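Local atomic coordinates of uncharacterized protein (Singapore grouper iridovirus, PDB entry 3RJ2), a protein that binds histone H3 and is otherwise of largely unknown function. Residues Tyr68-His73 with Ala87-Ala92; Val59-Ala64 with Ala93-His98; Ile5-Glu10 with Tyr47-Glu52; Gly51-Arg56 with His76-Val81; Cys31-Tyr36 with Gly109-His114. All coordinates share one frame; numbering follows the deposited sequence.

Contact 1: Tyr68-His73 with Ala87-Ala92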
# COMPACT_ATOMS: atom_id res chain seq x y z
N TYR A 68 4.38 4.29 13.04
CA TYR A 68 4.47 5.16 11.88
C TYR A 68 5.83 5.84 11.72
O TYR A 68 6.36 6.43 12.68
CB TYR A 68 3.38 6.23 11.98
CG TYR A 68 3.43 7.28 10.90
CD1 TYR A 68 4.07 8.50 11.11
CD2 TYR A 68 2.80 7.06 9.68
CE1 TYR A 68 4.11 9.47 10.11
CE2 TYR A 68 2.82 8.01 8.69
CZ TYR A 68 3.47 9.21 8.90
OH TYR A 68 3.47 10.14 7.89
N ILE A 69 6.40 5.76 10.52
CA ILE A 69 7.61 6.52 10.19
C ILE A 69 7.26 7.67 9.26
O ILE A 69 7.62 8.82 9.50
CB ILE A 69 8.68 5.68 9.44
CG1 ILE A 69 9.09 4.45 10.26
CG2 ILE A 69 9.89 6.55 9.11
CD1 ILE A 69 9.80 3.39 9.44
N THR A 70 6.57 7.33 8.17
CA THR A 70 6.28 8.30 7.13
C THR A 70 5.31 7.71 6.10
O THR A 70 5.14 6.49 6.03
CB THR A 70 7.58 8.77 6.44
OG1 THR A 70 7.34 9.99 5.73
CG2 THR A 70 8.13 7.72 5.48
N HIS A 71 4.69 8.59 5.31
CA HIS A 71 3.83 8.17 4.21
C HIS A 71 4.03 9.07 3.00
O HIS A 71 4.58 10.19 3.12
CB HIS A 71 2.35 8.16 4.62
CG HIS A 71 1.74 9.53 4.75
ND1 HIS A 71 1.94 10.32 5.86
CD2 HIS A 71 0.94 10.23 3.91
CE1 HIS A 71 1.29 11.47 5.69
NE2 HIS A 71 0.68 11.43 4.52
N THR A 72 3.62 8.57 1.83
CA THR A 72 3.57 9.34 0.60
C THR A 72 2.19 9.08 -0.01
O THR A 72 1.63 7.99 0.17
CB THR A 72 4.69 8.92 -0.41
OG1 THR A 72 5.98 8.98 0.22
CG2 THR A 72 4.73 9.84 -1.62
N HIS A 73 1.63 10.07 -0.70
CA HIS A 73 0.45 9.83 -1.54
C HIS A 73 0.88 9.66 -2.97
O HIS A 73 1.73 10.42 -3.46
CB HIS A 73 -0.54 10.99 -1.49
CG HIS A 73 -1.17 11.17 -0.15
ND1 HIS A 73 -1.31 12.41 0.44
CD2 HIS A 73 -1.66 10.27 0.73
CE1 HIS A 73 -1.88 12.26 1.62
NE2 HIS A 73 -2.10 10.98 1.83
N ALA A 87 11.65 6.09 -2.04
CA ALA A 87 12.68 5.67 -1.11
C ALA A 87 12.03 4.97 0.09
O ALA A 87 11.01 5.40 0.56
CB ALA A 87 13.52 6.87 -0.66
N VAL A 88 12.63 3.87 0.53
CA VAL A 88 12.19 3.16 1.72
C VAL A 88 13.07 3.64 2.90
O VAL A 88 14.30 3.60 2.81
CB VAL A 88 12.30 1.61 1.52
CG1 VAL A 88 11.84 0.87 2.75
CG2 VAL A 88 11.49 1.15 0.29
N PRO A 89 12.44 4.13 3.99
CA PRO A 89 13.19 4.60 5.16
C PRO A 89 14.13 3.53 5.74
O PRO A 89 13.80 2.34 5.69
CB PRO A 89 12.09 4.92 6.18
CG PRO A 89 10.86 5.16 5.38
CD PRO A 89 10.99 4.32 4.15
N LYS A 90 15.27 3.96 6.27
CA LYS A 90 16.23 3.09 6.97
C LYS A 90 15.59 2.13 7.98
O LYS A 90 15.95 0.94 8.04
CB LYS A 90 17.28 3.97 7.72
CG LYS A 90 18.66 4.02 7.06
CD LYS A 90 19.68 4.94 7.80
CE LYS A 90 21.03 4.96 7.06
NZ LYS A 90 21.89 6.19 7.29
N ASP A 91 14.66 2.65 8.77
CA ASP A 91 14.00 1.89 9.85
C ASP A 91 12.66 1.26 9.47
O ASP A 91 11.89 0.84 10.35
CB ASP A 91 13.81 2.78 11.09
CG ASP A 91 13.26 4.15 10.74
OD1 ASP A 91 13.34 4.56 9.57
OD2 ASP A 91 12.77 4.84 11.66
N ALA A 92 12.36 1.20 8.18
CA ALA A 92 11.14 0.57 7.72
C ALA A 92 11.23 -0.94 7.87
O ALA A 92 12.19 -1.55 7.40
CB ALA A 92 10.82 0.97 6.29
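Apolar contacts carry most of this meeting between Ile69, on the edge strand 68-75, and the loop Ala87-Ala92. The side chain of Ile69 divides its work between two branches. Its CG2, set anti to the backbone N, lies 4.0 Å from CB of Pro89, the two side chains passing at a slant. The CD1 methyl meets the end of the turn, where it sits 3.6 Å from CA of Ala92 and 4.1 Å from the CB of Ala92. Beside it, CG2 of Thr70 meets CG of Pro89 at 3.7 Å, and Pro89 also touches Phe61 of strand 56-62.

Two consecutive residues, Ile69 and Thr70, touch the same loop, which is consistent with the classic beta bulge that the strand carries here, both of them facing Phe61. The loop answers with a type I beta turn from Pro89 to Ala92, closed by the bond from Ala92 N to Pro89 O at 3.1 Å.

Polar atoms take part through van der Waals contact. Asp91 and Ile69 reach toward each other tip to tip, with OD1 of Asp91 3.7 Å from CD1 of Ile69, while the carbonyl O of Asp91 approaches that same CD1 to 3.4 Å.

Contact 2: Val59-Ala64 with Ala93-His98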
# COMPACT_ATOMS: atom_id res chain seq x y z
N VAL A 59 0.96 5.21 0.57
CA VAL A 59 2.00 4.26 0.93
C VAL A 59 2.62 4.72 2.25
O VAL A 59 3.15 5.84 2.35
CB VAL A 59 3.13 4.20 -0.14
CG1 VAL A 59 4.12 3.10 0.21
CG2 VAL A 59 2.53 3.97 -1.51
N THR A 60 2.56 3.86 3.26
CA THR A 60 3.00 4.19 4.60
C THR A 60 4.05 3.16 4.98
O THR A 60 3.97 1.98 4.57
CB THR A 60 1.81 4.15 5.61
OG1 THR A 60 0.70 4.90 5.07
CG2 THR A 60 2.18 4.74 6.96
N PHE A 61 5.06 3.62 5.71
CA PHE A 61 6.06 2.75 6.31
C PHE A 61 5.99 2.84 7.83
O PHE A 61 5.75 3.93 8.40
CB PHE A 61 7.46 3.13 5.83
CG PHE A 61 7.64 3.00 4.35
CD1 PHE A 61 7.63 4.12 3.54
CD2 PHE A 61 7.78 1.75 3.76
CE1 PHE A 61 7.79 4.00 2.15
CE2 PHE A 61 7.92 1.61 2.38
CZ PHE A 61 7.94 2.74 1.58
N PHE A 62 6.22 1.70 8.47
CA PHE A 62 6.22 1.56 9.92
C PHE A 62 7.53 0.88 10.33
O PHE A 62 8.09 0.08 9.56
CB PHE A 62 5.04 0.72 10.39
CG PHE A 62 3.71 1.16 9.84
CD1 PHE A 62 3.01 2.21 10.45
CD2 PHE A 62 3.16 0.54 8.72
CE1 PHE A 62 1.79 2.63 9.95
CE2 PHE A 62 1.94 0.97 8.21
CZ PHE A 62 1.25 2.01 8.83
N ASN A 63 8.01 1.19 11.54
CA ASN A 63 9.23 0.57 12.07
C ASN A 63 8.98 -0.83 12.64
O ASN A 63 7.87 -1.36 12.54
CB ASN A 63 9.97 1.50 13.04
CG ASN A 63 9.22 1.72 14.35
OD1 ASN A 63 8.38 0.93 14.76
ND2 ASN A 63 9.55 2.81 15.02
N ALA A 64 10.01 -1.43 13.24
CA ALA A 64 9.94 -2.82 13.70
C ALA A 64 8.97 -3.02 14.85
O ALA A 64 8.51 -4.14 15.10
CB ALA A 64 11.34 -3.33 14.07
N ALA A 93 10.23 -1.51 8.54
CA ALA A 93 10.08 -2.96 8.67
C ALA A 93 8.77 -3.46 8.04
O ALA A 93 8.58 -4.68 7.88
CB ALA A 93 10.15 -3.36 10.14
N TYR A 94 7.89 -2.53 7.68
CA TYR A 94 6.57 -2.82 7.10
C TYR A 94 6.17 -1.76 6.12
O TYR A 94 6.47 -0.57 6.31
CB TYR A 94 5.45 -2.78 8.16
CG TYR A 94 5.56 -3.75 9.30
CD1 TYR A 94 4.91 -4.97 9.26
CD2 TYR A 94 6.27 -3.41 10.44
CE1 TYR A 94 4.98 -5.85 10.33
CE2 TYR A 94 6.36 -4.27 11.51
CZ TYR A 94 5.72 -5.49 11.45
OH TYR A 94 5.82 -6.35 12.53
N ALA A 95 5.43 -2.18 5.09
CA ALA A 95 4.80 -1.25 4.17
C ALA A 95 3.30 -1.51 4.17
O ALA A 95 2.85 -2.63 4.41
CB ALA A 95 5.38 -1.40 2.76
N ARG A 96 2.53 -0.47 3.92
CA ARG A 96 1.10 -0.58 3.75
C ARG A 96 0.71 0.32 2.58
O ARG A 96 1.28 1.41 2.40
CB ARG A 96 0.37 -0.20 5.05
CG ARG A 96 -1.16 -0.16 4.97
CD ARG A 96 -1.79 -0.14 6.35
NE ARG A 96 -1.55 -1.39 7.07
CZ ARG A 96 -1.56 -1.52 8.40
NH1 ARG A 96 -1.79 -0.47 9.19
NH2 ARG A 96 -1.35 -2.72 8.93
N ILE A 97 -0.22 -0.17 1.77
CA ILE A 97 -0.83 0.66 0.75
C ILE A 97 -2.32 0.77 1.07
O ILE A 97 -2.98 -0.26 1.28
CB ILE A 97 -0.60 0.07 -0.68
CG1 ILE A 97 0.90 0.07 -1.00
CG2 ILE A 97 -1.40 0.81 -1.72
CD1 ILE A 97 1.30 -0.59 -2.33
N HIS A 98 -2.83 1.99 1.17
CA HIS A 98 -4.27 2.22 1.14
C HIS A 98 -4.59 2.61 -0.29
O HIS A 98 -4.23 3.72 -0.71
CB HIS A 98 -4.71 3.36 2.09
CG HIS A 98 -4.59 3.03 3.55
ND1 HIS A 98 -3.37 2.95 4.21
CD2 HIS A 98 -5.53 2.78 4.49
CE1 HIS A 98 -3.57 2.64 5.48
NE2 HIS A 98 -4.88 2.55 5.68
O HOH W 1 -0.76 3.29 3.63
O HOH W 2 8.55 -6.44 13.57
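The Phe62 ring receives strand 94-98 at its edge: CB of Arg96 lies in the ring plane, 3.7 Å from CE2 of Phe62, and CB of Tyr94 is near that plane too, 4.1 Å from CD2 of Phe62. The guanidinium of Arg96 turns one face to CE2 of Phe62, with the two planes 55° apart, while its NE bonds to Thr35 OG1 and its NH1 to the carbonyl oxygens of Thr134 and Ala137. The Tyr94 side chain crosses that of Phe62 at about a right angle and takes Asn63 O at its own ring edge, 3.3 Å from CD2 of Tyr94. A water joins Tyr94 OH to Ala64 O, and another links Thr60 OG1, which Arg58 also binds, with His98 ND1. On the other face of the sheet, CE2 of Phe61 touches CB of Ala95 at 4.0 Å, beside the pair Val59 and Ile97.

Thr60 and Arg96 exchange two backbone bonds, both 2.9 Å between N and O. Farther along, Phe62 O is gripped twice, by Ala93 N at 2.9 Å and, on a more bent path of 138°, by Tyr94 N at 3.2 Å. Ala93 and Tyr94 thus both oppose Phe62, a classic beta bulge in an antiparallel strand pair of the mixed sheet.

Contact 3: Ile5-Glu10 with Tyr47-Glu52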
# COMPACT_ATOMS: atom_id res chain seq x y z
N ILE A 5 -8.02 -1.56 -8.82
CA ILE A 5 -6.60 -1.16 -8.47
C ILE A 5 -5.68 -2.38 -8.36
O ILE A 5 -5.88 -3.27 -7.52
CB ILE A 5 -6.53 -0.32 -7.18
CG1 ILE A 5 -7.58 0.78 -7.20
CG2 ILE A 5 -5.13 0.29 -6.97
CD1 ILE A 5 -8.38 0.85 -5.92
N VAL A 6 -4.68 -2.42 -9.22
CA VAL A 6 -3.73 -3.52 -9.25
C VAL A 6 -2.36 -2.89 -9.18
O VAL A 6 -1.99 -2.10 -10.04
CB VAL A 6 -3.90 -4.38 -10.51
CG1 VAL A 6 -2.82 -5.47 -10.59
CG2 VAL A 6 -5.30 -5.01 -10.52
N ALA A 7 -1.62 -3.22 -8.14
CA ALA A 7 -0.32 -2.62 -7.92
C ALA A 7 0.78 -3.66 -8.11
O ALA A 7 0.72 -4.76 -7.56
CB ALA A 7 -0.24 -2.00 -6.51
N ASN A 8 1.76 -3.31 -8.93
CA ASN A 8 2.95 -4.11 -9.11
C ASN A 8 4.07 -3.42 -8.34
O ASN A 8 4.52 -2.33 -8.74
CB ASN A 8 3.28 -4.26 -10.61
CG ASN A 8 4.44 -5.24 -10.88
OD1 ASN A 8 5.61 -4.90 -10.72
ND2 ASN A 8 4.09 -6.46 -11.30
N CYS A 9 4.49 -4.02 -7.23
CA CYS A 9 5.55 -3.45 -6.38
C CYS A 9 6.84 -4.24 -6.48
O CYS A 9 6.87 -5.44 -6.17
CB CYS A 9 5.12 -3.42 -4.92
SG CYS A 9 3.51 -2.67 -4.60
N GLU A 10 7.90 -3.56 -6.92
CA GLU A 10 9.27 -4.06 -6.85
C GLU A 10 10.01 -3.43 -5.67
O GLU A 10 10.35 -2.25 -5.70
CB GLU A 10 10.06 -3.79 -8.14
CG GLU A 10 9.60 -4.56 -9.35
CD GLU A 10 10.48 -4.34 -10.60
OE1 GLU A 10 11.19 -3.31 -10.68
OE2 GLU A 10 10.46 -5.21 -11.50
N TYR A 47 7.08 1.11 -8.20
CA TYR A 47 5.70 0.68 -8.34
C TYR A 47 5.16 0.94 -9.74
O TYR A 47 5.64 1.81 -10.45
CB TYR A 47 4.83 1.38 -7.29
CG TYR A 47 4.92 2.88 -7.36
CD1 TYR A 47 4.11 3.61 -8.23
CD2 TYR A 47 5.81 3.58 -6.53
CE1 TYR A 47 4.20 5.00 -8.31
CE2 TYR A 47 5.91 4.98 -6.60
CZ TYR A 47 5.10 5.68 -7.48
OH TYR A 47 5.19 7.06 -7.54
N SER A 48 4.14 0.17 -10.10
CA SER A 48 3.32 0.45 -11.26
C SER A 48 1.87 0.18 -10.85
O SER A 48 1.52 -0.96 -10.55
CB SER A 48 3.72 -0.47 -12.42
OG SER A 48 3.02 -0.11 -13.60
N VAL A 49 1.04 1.22 -10.81
CA VAL A 49 -0.31 1.07 -10.30
C VAL A 49 -1.36 1.23 -11.39
O VAL A 49 -1.46 2.28 -12.01
CB VAL A 49 -0.64 2.05 -9.14
CG1 VAL A 49 -2.06 1.82 -8.66
CG2 VAL A 49 0.33 1.87 -7.98
N ASP A 50 -2.12 0.16 -11.61
CA ASP A 50 -3.21 0.15 -12.58
C ASP A 50 -4.49 0.56 -11.87
O ASP A 50 -4.99 -0.17 -11.02
CB ASP A 50 -3.35 -1.26 -13.15
CG ASP A 50 -3.93 -1.28 -14.55
OD1 ASP A 50 -4.68 -0.35 -14.92
OD2 ASP A 50 -3.62 -2.25 -15.28
N GLY A 51 -5.00 1.75 -12.19
CA GLY A 51 -6.21 2.27 -11.57
C GLY A 51 -7.03 3.11 -12.54
O GLY A 51 -7.33 2.68 -13.66
N GLU A 52 -7.39 4.31 -12.09
CA GLU A 52 -8.19 5.25 -12.85
C GLU A 52 -7.64 6.65 -12.59
O GLU A 52 -6.97 6.88 -11.59
CB GLU A 52 -9.66 5.20 -12.41
CG GLU A 52 -10.37 3.84 -12.61
CD GLU A 52 -10.37 3.36 -14.06
OE1 GLU A 52 -10.36 4.22 -14.97
OE2 GLU A 52 -10.39 2.13 -14.29
O HOH W 3 -0.10 -3.03 -12.10
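Ile5 lays its CG2 branch against CG1 of Val49 at 3.8 Å, the two side chains lying side by side and pointing the same way. In each residue the touching methyl is anti to the backbone N (chi1 -180° for CG1 of Val49). The other methyl of Val49, CG2, meets CB of Ala7 at 4.2 Å, and His57 from strand 56-62 also touches Ile5 and Val49, joining this apolar face to the second sheet.

The opposite face carries Val6, Asn8, Ser48 and Asp50. CB of Val6 and CB of Asp50 come within 4.1 Å, while Ser48 directs its hydroxyl to Glu83 of the next strand. Strands 6-10 and 47-50 run antiparallel at 175°, as neighbours in the four-stranded antiparallel sheet. Val6 and Asp50 form one hydrogen-bonded pair, with Asp50 N reaching Val6 O at 2.8 Å; Asn8 and Ser48 form the next, and the bond from Asn8 N to Ser48 O is almost straight at 175°. A water gives further hydrogen bonds to Val6 O and Ser48 O, the former at 2.9 Å.

Because main-chain atoms make these cross-strand bonds, the alignment asks little of side-chain chemistry, which leaves the aliphatic groups to turn one face toward the other sheet.

Contact 4: Gly51-Arg56 with His76-Val81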
# COMPACT_ATOMS: atom_id res chain seq x y z
N GLY A 51 -5.00 1.75 -12.19
CA GLY A 51 -6.21 2.27 -11.57
C GLY A 51 -7.03 3.11 -12.54
O GLY A 51 -7.33 2.68 -13.66
N GLU A 52 -7.39 4.31 -12.09
CA GLU A 52 -8.19 5.25 -12.85
C GLU A 52 -7.64 6.65 -12.59
O GLU A 52 -6.97 6.88 -11.59
CB GLU A 52 -9.66 5.20 -12.41
CG GLU A 52 -10.37 3.84 -12.61
CD GLU A 52 -10.37 3.36 -14.06
OE1 GLU A 52 -10.36 4.22 -14.97
OE2 GLU A 52 -10.39 2.13 -14.29
N MET A 53 -7.93 7.58 -13.50
CA MET A 53 -7.44 8.94 -13.40
C MET A 53 -7.94 9.55 -12.11
O MET A 53 -9.05 9.25 -11.67
CB MET A 53 -7.94 9.80 -14.56
CG MET A 53 -7.41 9.40 -15.95
SD MET A 53 -8.03 10.42 -17.33
CE MET A 53 -9.78 10.45 -16.98
N PHE A 54 -7.10 10.40 -11.52
CA PHE A 54 -7.39 11.17 -10.31
C PHE A 54 -7.55 10.32 -9.05
O PHE A 54 -7.96 10.83 -8.01
CB PHE A 54 -8.59 12.13 -10.51
CG PHE A 54 -8.44 13.05 -11.71
CD1 PHE A 54 -7.59 14.15 -11.66
CD2 PHE A 54 -9.12 12.79 -12.89
CE1 PHE A 54 -7.44 14.99 -12.78
CE2 PHE A 54 -8.97 13.62 -14.01
CZ PHE A 54 -8.13 14.71 -13.95
N MET A 55 -7.19 9.03 -9.11
CA MET A 55 -7.13 8.20 -7.87
C MET A 55 -5.95 8.63 -7.00
O MET A 55 -4.95 9.11 -7.49
CB MET A 55 -6.97 6.71 -8.20
CG MET A 55 -8.26 5.91 -8.29
SD MET A 55 -7.81 4.18 -8.54
CE MET A 55 -9.42 3.52 -8.98
N ARG A 56 -6.08 8.44 -5.69
CA ARG A 56 -4.97 8.68 -4.80
C ARG A 56 -4.78 7.43 -3.97
O ARG A 56 -5.75 6.84 -3.53
CB ARG A 56 -5.27 9.88 -3.91
CG ARG A 56 -4.30 10.08 -2.77
CD ARG A 56 -4.15 11.56 -2.48
NE ARG A 56 -4.88 11.95 -1.29
CZ ARG A 56 -5.16 13.22 -0.97
NH1 ARG A 56 -4.80 14.23 -1.76
NH2 ARG A 56 -5.83 13.47 0.15
N HIS A 76 -2.81 9.95 -9.26
CA HIS A 76 -2.87 9.52 -10.67
C HIS A 76 -2.87 10.67 -11.67
O HIS A 76 -2.32 10.53 -12.77
CB HIS A 76 -4.07 8.61 -10.93
CG HIS A 76 -3.76 7.16 -10.76
ND1 HIS A 76 -3.55 6.58 -9.53
CD2 HIS A 76 -3.62 6.16 -11.67
CE1 HIS A 76 -3.29 5.30 -9.68
NE2 HIS A 76 -3.34 5.02 -10.97
N GLY A 77 -3.46 11.80 -11.31
CA GLY A 77 -3.68 12.88 -12.29
C GLY A 77 -4.38 12.31 -13.53
O GLY A 77 -5.32 11.52 -13.40
N LEU A 78 -3.88 12.66 -14.72
CA LEU A 78 -4.46 12.17 -15.96
C LEU A 78 -4.07 10.73 -16.35
O LEU A 78 -4.62 10.17 -17.31
CB LEU A 78 -4.13 13.12 -17.12
CG LEU A 78 -4.96 14.39 -17.40
CD1 LEU A 78 -6.48 14.16 -17.34
CD2 LEU A 78 -4.56 15.52 -16.48
N GLU A 79 -3.15 10.13 -15.60
CA GLU A 79 -2.68 8.76 -15.89
C GLU A 79 -3.55 7.72 -15.20
O GLU A 79 -3.81 7.82 -14.00
CB GLU A 79 -1.24 8.56 -15.40
CG GLU A 79 -0.26 9.63 -15.83
CD GLU A 79 0.18 9.50 -17.28
OE1 GLU A 79 0.18 8.37 -17.84
OE2 GLU A 79 0.53 10.56 -17.86
N ASP A 80 -3.98 6.70 -15.93
CA ASP A 80 -4.68 5.59 -15.29
C ASP A 80 -3.70 4.54 -14.76
O ASP A 80 -4.01 3.80 -13.83
CB ASP A 80 -5.74 4.97 -16.22
CG ASP A 80 -5.22 4.68 -17.60
OD1 ASP A 80 -4.48 5.52 -18.18
OD2 ASP A 80 -5.57 3.60 -18.13
N VAL A 81 -2.51 4.49 -15.36
CA VAL A 81 -1.42 3.65 -14.87
C VAL A 81 -0.30 4.57 -14.38
O VAL A 81 0.31 5.31 -15.16
CB VAL A 81 -0.92 2.66 -15.94
CG1 VAL A 81 0.31 1.88 -15.45
CG2 VAL A 81 -2.04 1.71 -16.36
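This is a surface contact between two connecting loops, one leading from strand 44-50 to strand 56-62 and the other from strand 68-75 to strand 81-87, and it is held by three backbone bonds, one of them from His76 N. Gly51 N donates to Asp80 O at 2.8 Å, nearly along the C=O axis. His76 N reaches Met55 O at 2.9 Å, with an N-H...O angle of 166°, and Phe54 N uses a lone pair of Gly77 O in the carbonyl plane.

Each loop folds into a tight turn, type II from Glu52 to Met55 and type II' from His76 to Glu79; Gly77 holds a positive phi in the latter. From the first position of the second turn, the His76 ring takes Glu52 O over one face, 3.3 Å from its CG, and its ND1 lies 3.7 Å from CB of Met55. The ring also meets His57, and its NE2 makes a weak bond to Val49 O.

Farther out, a carbonyl and an aliphatic side chain meet the Phe54 ring. Gly77 O stands over the centre of the Phe54 ring, 3.8 Å above its plane. Leu78 runs alongside Phe54, its CD1 3.8 Å from CZ of Phe54. That same methyl of Leu78 is 4.0 Å from SD of Met53, whose CG packs 3.2 Å from Leu78 O.

Contact 5: Cys31-Tyr36 with Gly109-His114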
# COMPACT_ATOMS: atom_id res chain seq x y z
N CYS A 31 -12.09 -0.64 -2.99
CA CYS A 31 -10.97 -0.28 -2.10
C CYS A 31 -10.38 -1.46 -1.34
O CYS A 31 -11.11 -2.36 -0.90
CB CYS A 31 -11.39 0.77 -1.09
SG CYS A 31 -11.73 2.34 -1.78
N TRP A 32 -9.06 -1.47 -1.21
CA TRP A 32 -8.38 -2.43 -0.35
C TRP A 32 -7.23 -1.79 0.41
O TRP A 32 -6.84 -0.65 0.14
CB TRP A 32 -7.92 -3.67 -1.13
CG TRP A 32 -7.17 -3.40 -2.41
CD1 TRP A 32 -7.64 -3.54 -3.69
CD2 TRP A 32 -5.80 -2.98 -2.53
NE1 TRP A 32 -6.67 -3.22 -4.59
CE2 TRP A 32 -5.53 -2.87 -3.92
CE3 TRP A 32 -4.78 -2.69 -1.61
CZ2 TRP A 32 -4.28 -2.46 -4.41
CZ3 TRP A 32 -3.54 -2.28 -2.10
CH2 TRP A 32 -3.30 -2.17 -3.49
N ILE A 33 -6.73 -2.52 1.41
CA ILE A 33 -5.55 -2.14 2.17
C ILE A 33 -4.62 -3.33 2.10
O ILE A 33 -5.07 -4.49 2.13
CB ILE A 33 -5.89 -1.79 3.64
CG1 ILE A 33 -6.87 -0.62 3.70
CG2 ILE A 33 -4.63 -1.46 4.43
CD1 ILE A 33 -7.44 -0.38 5.09
N TRP A 34 -3.33 -3.05 1.95
CA TRP A 34 -2.33 -4.08 1.85
C TRP A 34 -1.21 -3.81 2.85
O TRP A 34 -0.72 -2.69 2.95
CB TRP A 34 -1.80 -4.11 0.42
CG TRP A 34 -0.67 -5.03 0.15
CD1 TRP A 34 -0.75 -6.38 -0.10
CD2 TRP A 34 0.72 -4.68 0.04
NE1 TRP A 34 0.52 -6.89 -0.34
CE2 TRP A 34 1.43 -5.87 -0.26
CE3 TRP A 34 1.43 -3.48 0.19
CZ2 TRP A 34 2.83 -5.88 -0.44
CZ3 TRP A 34 2.84 -3.50 0.01
CH2 TRP A 34 3.51 -4.69 -0.31
N THR A 35 -0.85 -4.84 3.60
CA THR A 35 0.24 -4.80 4.58
C THR A 35 1.33 -5.83 4.27
O THR A 35 1.04 -6.99 4.00
CB THR A 35 -0.29 -5.07 6.01
OG1 THR A 35 -1.34 -4.14 6.30
CG2 THR A 35 0.82 -4.90 7.05
N TYR A 36 2.58 -5.41 4.32
CA TYR A 36 3.70 -6.28 4.00
C TYR A 36 4.78 -6.13 5.05
O TYR A 36 5.34 -5.05 5.22
CB TYR A 36 4.26 -5.94 2.61
CG TYR A 36 5.48 -6.69 2.14
CD1 TYR A 36 5.65 -8.06 2.38
CD2 TYR A 36 6.45 -6.05 1.38
CE1 TYR A 36 6.77 -8.76 1.90
CE2 TYR A 36 7.57 -6.73 0.91
CZ TYR A 36 7.72 -8.08 1.16
OH TYR A 36 8.83 -8.72 0.68
N GLY A 109 -16.18 2.77 5.23
CA GLY A 109 -17.09 1.64 5.01
C GLY A 109 -16.98 0.99 3.62
O GLY A 109 -17.49 -0.12 3.42
N ASP A 110 -16.34 1.68 2.67
CA ASP A 110 -16.16 1.19 1.30
C ASP A 110 -14.97 0.20 1.17
O ASP A 110 -14.83 -0.46 0.14
CB ASP A 110 -16.01 2.36 0.31
CG ASP A 110 -17.35 3.12 0.02
OD1 ASP A 110 -18.41 2.81 0.62
OD2 ASP A 110 -17.33 4.05 -0.81
N VAL A 111 -14.12 0.13 2.19
CA VAL A 111 -13.03 -0.86 2.21
C VAL A 111 -13.61 -2.21 2.61
O VAL A 111 -14.20 -2.33 3.68
CB VAL A 111 -11.93 -0.51 3.24
CG1 VAL A 111 -10.83 -1.58 3.22
CG2 VAL A 111 -11.35 0.84 2.99
N HIS A 112 -13.43 -3.23 1.78
CA HIS A 112 -13.90 -4.57 2.14
C HIS A 112 -12.84 -5.65 2.13
O HIS A 112 -13.13 -6.81 2.44
CB HIS A 112 -15.11 -5.00 1.30
CG HIS A 112 -16.39 -4.38 1.76
ND1 HIS A 112 -17.42 -4.09 0.89
CD2 HIS A 112 -16.79 -3.96 2.98
CE1 HIS A 112 -18.41 -3.53 1.57
NE2 HIS A 112 -18.05 -3.44 2.84
N MET A 113 -11.61 -5.27 1.81
CA MET A 113 -10.51 -6.24 1.66
C MET A 113 -9.23 -5.72 2.30
O MET A 113 -8.85 -4.57 2.09
CB MET A 113 -10.28 -6.50 0.17
CG MET A 113 -9.20 -7.50 -0.16
SD MET A 113 -9.58 -9.20 0.28
CE MET A 113 -11.14 -9.45 -0.59
N HIS A 114 -8.59 -6.56 3.12
CA HIS A 114 -7.23 -6.33 3.58
C HIS A 114 -6.35 -7.49 3.12
O HIS A 114 -6.61 -8.64 3.47
CB HIS A 114 -7.16 -6.15 5.10
CG HIS A 114 -5.76 -6.12 5.65
ND1 HIS A 114 -4.86 -5.12 5.35
CD2 HIS A 114 -5.11 -6.98 6.47
CE1 HIS A 114 -3.72 -5.35 5.97
NE2 HIS A 114 -3.84 -6.47 6.66
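Strands 31-36 and 111-114 run parallel, their short axes 27° apart and 4.8 Å at closest approach. The firm link is Ile33 N to Met113 O, 3.0 Å long, with the donor tilted from the carbonyl plane; the same oxygen receives a CA-H...O contact from Trp32. Ile33 O in turn faces CA of His114 at 3.2 Å.

Among the side chains, Ile33 and Val111 cross at about a right angle, CD1 of Ile33 lying 4.1 Å from CG1 of Val111. Nearer the start of the strands, CB of Cys31 rests 4.1 Å from CG2 of Val111, while Val103 and Ser104 of helix 101-104 also touch Cys31. On the face away from Ile33 and His114, CB of Trp32 and CB of Met113 are 3.9 Å apart, and the indole NE1 of Trp32 bonds to Ile5 O.

The side chains of His114 and Ile33 pass each other at a slant, and ring ND1 of His114 makes a weak, bent bond to Ile33 O. ND1 also packs 3.8 Å from CG2 of Ile33. Strand 31-37 is flanked here by parallel strand 111-116 and on its other side by antiparallel 94-98, the junction that makes this six-stranded sheet mixed.

How the contacts relate
Contacts 1, 2 and 5 all reach the six-stranded sheet, contact 1 by its edge strand. Contact 1 joins contact 2 through Ile69 N to Phe61 O (2.9 Å) and Thr72 N to Val59 O (2.8 Å), their centres about 7 Å apart. Contact 2 continues into contact 5 through Ile97 N to Trp34 O (2.8 Å), whereas contacts 1 and 5 lie about 19 Å apart between centres. Contact 3 belongs to the four-stranded sheet and shares Gly51 and Glu52 with contact 4, whose centre is about 10 Å away. The two sheets meet where Cys9 SG of contact 3 touches Ile97 CD1 of contact 2, and where Ile5 O accepts from Trp32 NE1 of contact 5.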